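PDB 6GSZ: alpha-L-rhamnosidase from Aspergillus terreus, which probably hydrolyses terminal non-reducing alpha-L-rhamnose residues from alpha-L-rhamnosides. Local coordinates for residues V359-E364 and N748-P753; W739-S744 and G754-F759. All blocks are in the same frame, centred on the assembly; numbering follows the deposited sequence.

In the fold
Contact 1 and contact 2 lie about 12 Å apart between centres, on the same side of the chain's centre. Along the chain their segments alternate: 739-744 is followed by 748-753 and then 754-759, all in the long loop between helix 727-732 and helix 768-775 of the six-hairpin glycosidase domain, whereas 359-364 comes far earlier, at the end of strand 351-361 in the concanavalin-like domain. The two contacts touch where N752 N meets S744 O at 2.9 Å, a probable hydrogen bond. One loop therefore lines the glucose-bearing pocket through contact 2 and, farther out, meets a beta domain beside an N-glycan through contact 1.

Contact 1: V359-E364 and N748-P753; sequences VMENGE and NGSINP. With NAG (2-acetamido-2-deoxy-beta-D-glucopyranose), chain F.
E361 carries the polar part of the contact by presenting its carboxylate to the backbone of S750 and I751. I751 N donates to E361 OE2 at 2.9 Å, and the bond is nearly straight, with an N-H...O angle of 168°; the donor stands well above the carboxylate plane. CG of E361 lies anti to the backbone N (chi1 -169°), and the extended chain beyond it carries the acid across to the loop.

Waters enlarge this grip. One donates to both E361 OE2 and I751 O, another bridges E361 OE2 to S750 OG, so three hydrogen bonds converge on OE2. A third water donates to M360 O at 2.8 Å and to G749 O at 2.6 Å, tying the two backbones together.

Apolar packing centres on I751. Its CD1 meets V359 CG2 tip to tip at 3.6 Å and lies 4.0 Å from E361 CB, the isoleucine crossing the glutamate chain obliquely. E361 OE1 also approaches this methyl, a van der Waals contact with a polar atom.

Each side is also ordered internally. A type I' turn from E361 to E364 closes the hairpin that joins strand 351-361 to 364-365. Opposite, N748 OD1 accepts from S750 N at 3.0 Å, forming an Asx turn, while N748 ND2 is covalently bound to C1 of NAG.

The two segments bury 208 Å² in all, most of it on E361 and I751. At this place between the concanavalin-like and glycosidase domains, the chemistry implies direct glutamate-isoleucine contact supplemented by bridging waters.

Contact 2: W739-S744 and G754-F759; sequences WERWDS and GQMTSF. With BGC (beta-D-glucopyranose), chain B.
E740 and M756 meet at the sugar pocket, their side chains crossing at about a right angle with E740 OE2 3.4 Å from M756 CE. Glucose O1 lies 3.5 Å from E740 OE2, and its O6 3.7 Å from M756 SD. E740 OE1 makes a salt bridge with R464 and accepts a weak, bent bond from S758 N.

Behind this shell, R741 grips M756 O side-on through NE (2.8 Å) and NH2, the oxygen 15° out of the guanidinium plane; the single N-H of NE is shared with T757 OG1 (3.2 Å), both bonds bent. E740 N (3.0 Å) and S744 OG hold S758 O from opposite faces of its plane, tying the backbone of S758 to that of E740. S758 OG is hydrogen-bonded to H761 ND1, and H761 NE2 to the glucose.

Farther out, F759 turns its CD1 edge onto the face of W739 in a T-shaped stack, planes at 79°. S744 CB covers a face of F759 as a CH-pi contact.

Both segments are irregular, most of their touching residues buried, in the loop between helices 727-732 and 768-775. W739 N donates to Q730 OE1 of the former, and F759 N to E358 OE1 of strand 351-361.

Contact 1: V359-E364 and N748-P753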
# COMPACT_ATOMS: atom_id res chain seq x y z
N VAL A 359 17.19 13.02 -6.96
CA VAL A 359 18.38 13.65 -6.40
C VAL A 359 19.10 14.43 -7.49
O VAL A 359 18.83 14.28 -8.70
CB VAL A 359 19.35 12.62 -5.79
CG1 VAL A 359 18.70 11.88 -4.63
CG2 VAL A 359 19.90 11.67 -6.83
N MET A 360 20.03 15.26 -7.03
CA MET A 360 20.99 15.92 -7.84
C MET A 360 22.32 15.14 -7.73
O MET A 360 22.60 14.50 -6.69
CB MET A 360 21.23 17.35 -7.36
CG MET A 360 20.02 18.22 -7.25
SD MET A 360 19.39 18.64 -8.88
CE MET A 360 20.61 19.82 -9.47
N GLU A 361 23.14 15.23 -8.76
CA GLU A 361 24.48 14.70 -8.72
C GLU A 361 25.37 15.52 -9.65
O GLU A 361 25.01 15.78 -10.79
CB GLU A 361 24.48 13.23 -9.15
CG GLU A 361 25.80 12.53 -8.87
CD GLU A 361 26.02 11.13 -9.42
OE1 GLU A 361 25.34 10.73 -10.43
OE2 GLU A 361 26.88 10.41 -8.79
N ASN A 362 26.55 15.91 -9.16
CA ASN A 362 27.48 16.64 -10.03
C ASN A 362 26.82 17.93 -10.54
O ASN A 362 27.13 18.40 -11.64
CB ASN A 362 27.96 15.75 -11.19
CG ASN A 362 28.79 14.59 -10.70
OD1 ASN A 362 29.32 14.63 -9.59
ND2 ASN A 362 28.91 13.54 -11.49
N GLY A 363 25.95 18.53 -9.71
CA GLY A 363 25.37 19.85 -9.98
C GLY A 363 24.22 19.83 -10.99
O GLY A 363 23.77 20.89 -11.39
N GLU A 364 23.75 18.64 -11.40
CA GLU A 364 22.61 18.52 -12.33
C GLU A 364 21.63 17.45 -11.81
O GLU A 364 22.00 16.56 -11.03
CB GLU A 364 23.05 18.08 -13.73
CG GLU A 364 24.17 18.93 -14.33
CD GLU A 364 23.76 20.33 -14.77
OE1 GLU A 364 22.54 20.57 -14.93
OE2 GLU A 364 24.67 21.16 -14.97
N ASN A 748 30.05 11.83 0.09
CA ASN A 748 30.43 13.09 -0.62
C ASN A 748 29.33 13.54 -1.59
O ASN A 748 29.48 14.54 -2.26
CB ASN A 748 31.72 12.97 -1.43
CG ASN A 748 31.69 11.79 -2.38
OD1 ASN A 748 30.63 11.23 -2.68
ND2 ASN A 748 32.87 11.43 -2.85
N GLY A 749 28.25 12.76 -1.70
CA GLY A 749 27.12 13.19 -2.50
C GLY A 749 26.97 12.40 -3.78
O GLY A 749 25.98 12.60 -4.48
N SER A 750 27.98 11.60 -4.14
CA SER A 750 27.90 10.75 -5.34
C SER A 750 26.89 9.62 -5.14
O SER A 750 26.75 9.11 -4.03
CB SER A 750 29.24 10.16 -5.67
OG SER A 750 30.10 11.18 -6.14
N ILE A 751 26.20 9.25 -6.23
CA ILE A 751 25.26 8.14 -6.21
C ILE A 751 26.05 6.83 -6.23
O ILE A 751 27.09 6.73 -6.85
CB ILE A 751 24.23 8.26 -7.35
CG1 ILE A 751 23.43 9.56 -7.25
CG2 ILE A 751 23.30 7.04 -7.41
CD1 ILE A 751 22.48 9.79 -8.44
N ASN A 752 25.55 5.83 -5.49
CA ASN A 752 26.12 4.50 -5.51
C ASN A 752 26.34 4.07 -6.96
O ASN A 752 25.46 4.26 -7.80
CB ASN A 752 25.19 3.53 -4.81
CG ASN A 752 25.82 2.18 -4.56
OD1 ASN A 752 26.08 1.41 -5.49
ND2 ASN A 752 26.05 1.89 -3.29
N PRO A 753 27.50 3.46 -7.31
CA PRO A 753 27.76 3.08 -8.70
C PRO A 753 26.89 1.93 -9.20
O PRO A 753 26.81 1.69 -10.39
CB PRO A 753 29.24 2.70 -8.68
CG PRO A 753 29.48 2.19 -7.26
CD PRO A 753 28.64 3.14 -6.41
C1 NAG F . 32.90 10.29 -3.70
C2 NAG F . 34.06 10.35 -4.63
C3 NAG F . 34.44 8.96 -5.11
C4 NAG F . 34.58 7.98 -3.94
C5 NAG F . 33.28 7.97 -3.15
C6 NAG F . 33.19 7.06 -1.91
C7 NAG F . 34.02 12.54 -5.74
C8 NAG F . 33.62 13.24 -7.01
N2 NAG F . 33.71 11.23 -5.73
O3 NAG F . 35.70 9.12 -5.75
O4 NAG F . 34.93 6.69 -4.47
O5 NAG F . 33.12 9.31 -2.68
O6 NAG F . 34.15 7.42 -0.92
O7 NAG F . 34.60 13.15 -4.84
O HOH W 1 24.33 14.62 -4.55
O HOH W 2 27.40 7.69 -9.47
O HOH W 3 29.64 11.19 -8.80

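Contact 2: W739-S744 and G754-F759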
# COMPACT_ATOMS: atom_id res chain seq x y z
N TRP A 739 15.89 4.76 1.59
CA TRP A 739 16.57 4.41 0.32
C TRP A 739 16.69 2.89 0.20
O TRP A 739 16.71 2.16 1.18
CB TRP A 739 17.96 5.05 0.26
CG TRP A 739 17.99 6.52 0.50
CD1 TRP A 739 16.98 7.43 0.39
CD2 TRP A 739 19.18 7.27 0.80
NE1 TRP A 739 17.46 8.70 0.62
CE2 TRP A 739 18.80 8.63 0.90
CE3 TRP A 739 20.50 6.90 1.05
CZ2 TRP A 739 19.73 9.64 1.18
CZ3 TRP A 739 21.41 7.89 1.35
CH2 TRP A 739 21.03 9.24 1.40
N GLU A 740 16.79 2.41 -1.03
CA GLU A 740 16.96 0.99 -1.32
C GLU A 740 18.20 0.41 -0.65
O GLU A 740 18.13 -0.66 -0.04
CB GLU A 740 17.04 0.84 -2.83
CG GLU A 740 17.25 -0.56 -3.37
CD GLU A 740 17.24 -0.66 -4.89
OE1 GLU A 740 17.69 0.30 -5.55
OE2 GLU A 740 16.80 -1.75 -5.37
N ARG A 741 19.34 1.07 -0.88
CA ARG A 741 20.59 0.69 -0.31
C ARG A 741 20.88 1.57 0.92
O ARG A 741 20.54 2.75 0.96
CB ARG A 741 21.72 1.00 -1.28
CG ARG A 741 21.60 0.28 -2.61
CD ARG A 741 22.63 0.78 -3.60
NE ARG A 741 22.71 -0.04 -4.81
CZ ARG A 741 23.34 -1.22 -4.90
NH1 ARG A 741 24.07 -1.70 -3.88
NH2 ARG A 741 23.24 -1.92 -6.03
N TRP A 742 21.57 0.99 1.90
CA TRP A 742 22.03 1.82 3.03
C TRP A 742 22.78 3.04 2.48
O TRP A 742 22.60 4.20 2.94
CB TRP A 742 22.89 1.00 4.01
CG TRP A 742 22.12 -0.12 4.65
CD1 TRP A 742 22.23 -1.45 4.44
CD2 TRP A 742 21.11 0.04 5.65
NE1 TRP A 742 21.34 -2.15 5.22
CE2 TRP A 742 20.61 -1.24 5.94
CE3 TRP A 742 20.52 1.16 6.26
CZ2 TRP A 742 19.64 -1.45 6.91
CZ3 TRP A 742 19.56 0.95 7.21
CH2 TRP A 742 19.10 -0.34 7.50
N ASP A 743 23.55 2.80 1.42
CA ASP A 743 24.42 3.82 0.81
C ASP A 743 23.95 4.17 -0.61
O ASP A 743 24.78 4.27 -1.52
CB ASP A 743 25.90 3.34 0.79
CG ASP A 743 26.12 1.99 0.12
OD1 ASP A 743 25.12 1.31 -0.26
OD2 ASP A 743 27.27 1.54 0.07
N SER A 744 22.65 4.40 -0.84
CA SER A 744 22.22 4.79 -2.19
C SER A 744 22.98 6.04 -2.61
O SER A 744 23.28 6.21 -3.79
CB SER A 744 20.73 5.00 -2.29
OG SER A 744 20.02 3.76 -2.42
N GLY A 754 26.22 1.24 -8.29
CA GLY A 754 25.37 0.15 -8.71
C GLY A 754 24.28 0.63 -9.65
O GLY A 754 23.66 1.64 -9.42
N GLN A 755 24.02 -0.19 -10.67
CA GLN A 755 23.04 0.13 -11.68
C GLN A 755 21.64 0.15 -11.03
O GLN A 755 20.73 0.88 -11.48
CB GLN A 755 23.06 -0.89 -12.83
N MET A 756 21.47 -0.67 -10.00
CA MET A 756 20.23 -0.76 -9.22
C MET A 756 20.40 0.12 -7.98
O MET A 756 20.99 -0.32 -6.99
CB MET A 756 19.95 -2.21 -8.82
CG MET A 756 18.67 -2.44 -8.09
SD MET A 756 18.64 -4.02 -7.22
CE MET A 756 19.61 -3.61 -5.78
N THR A 757 19.91 1.36 -8.05
CA THR A 757 19.97 2.31 -6.94
C THR A 757 18.73 3.20 -6.93
O THR A 757 18.52 3.95 -7.90
CB THR A 757 21.23 3.16 -6.97
OG1 THR A 757 22.38 2.30 -6.90
CG2 THR A 757 21.30 4.16 -5.85
N SER A 758 17.93 3.13 -5.88
CA SER A 758 16.73 3.91 -5.70
C SER A 758 16.81 4.68 -4.38
O SER A 758 17.35 4.19 -3.36
CB SER A 758 15.51 3.00 -5.75
OG SER A 758 14.50 3.41 -4.86
N PHE A 759 16.18 5.87 -4.35
CA PHE A 759 16.07 6.67 -3.15
C PHE A 759 14.65 6.60 -2.55
O PHE A 759 14.28 7.49 -1.76
CB PHE A 759 16.50 8.13 -3.40
CG PHE A 759 17.96 8.23 -3.73
CD1 PHE A 759 18.87 8.38 -2.71
CD2 PHE A 759 18.43 8.13 -5.03
CE1 PHE A 759 20.23 8.44 -2.99
CE2 PHE A 759 19.78 8.20 -5.31
CZ PHE A 759 20.68 8.35 -4.29
C2 BGC B . 13.38 -5.25 -4.91
C3 BGC B . 13.98 -6.54 -4.42
C4 BGC B . 14.51 -7.50 -5.46
C5 BGC B . 15.34 -6.68 -6.33
C6 BGC B . 15.91 -7.64 -7.35
C1 BGC B . 14.29 -4.61 -5.93
O1 BGC B . 13.77 -3.34 -6.27
O2 BGC B . 13.46 -4.26 -3.91
O3 BGC B . 13.00 -7.24 -3.87
O4 BGC B . 15.22 -8.66 -4.99
O5 BGC B . 14.67 -5.53 -6.95
O6 BGC B . 16.63 -6.89 -8.33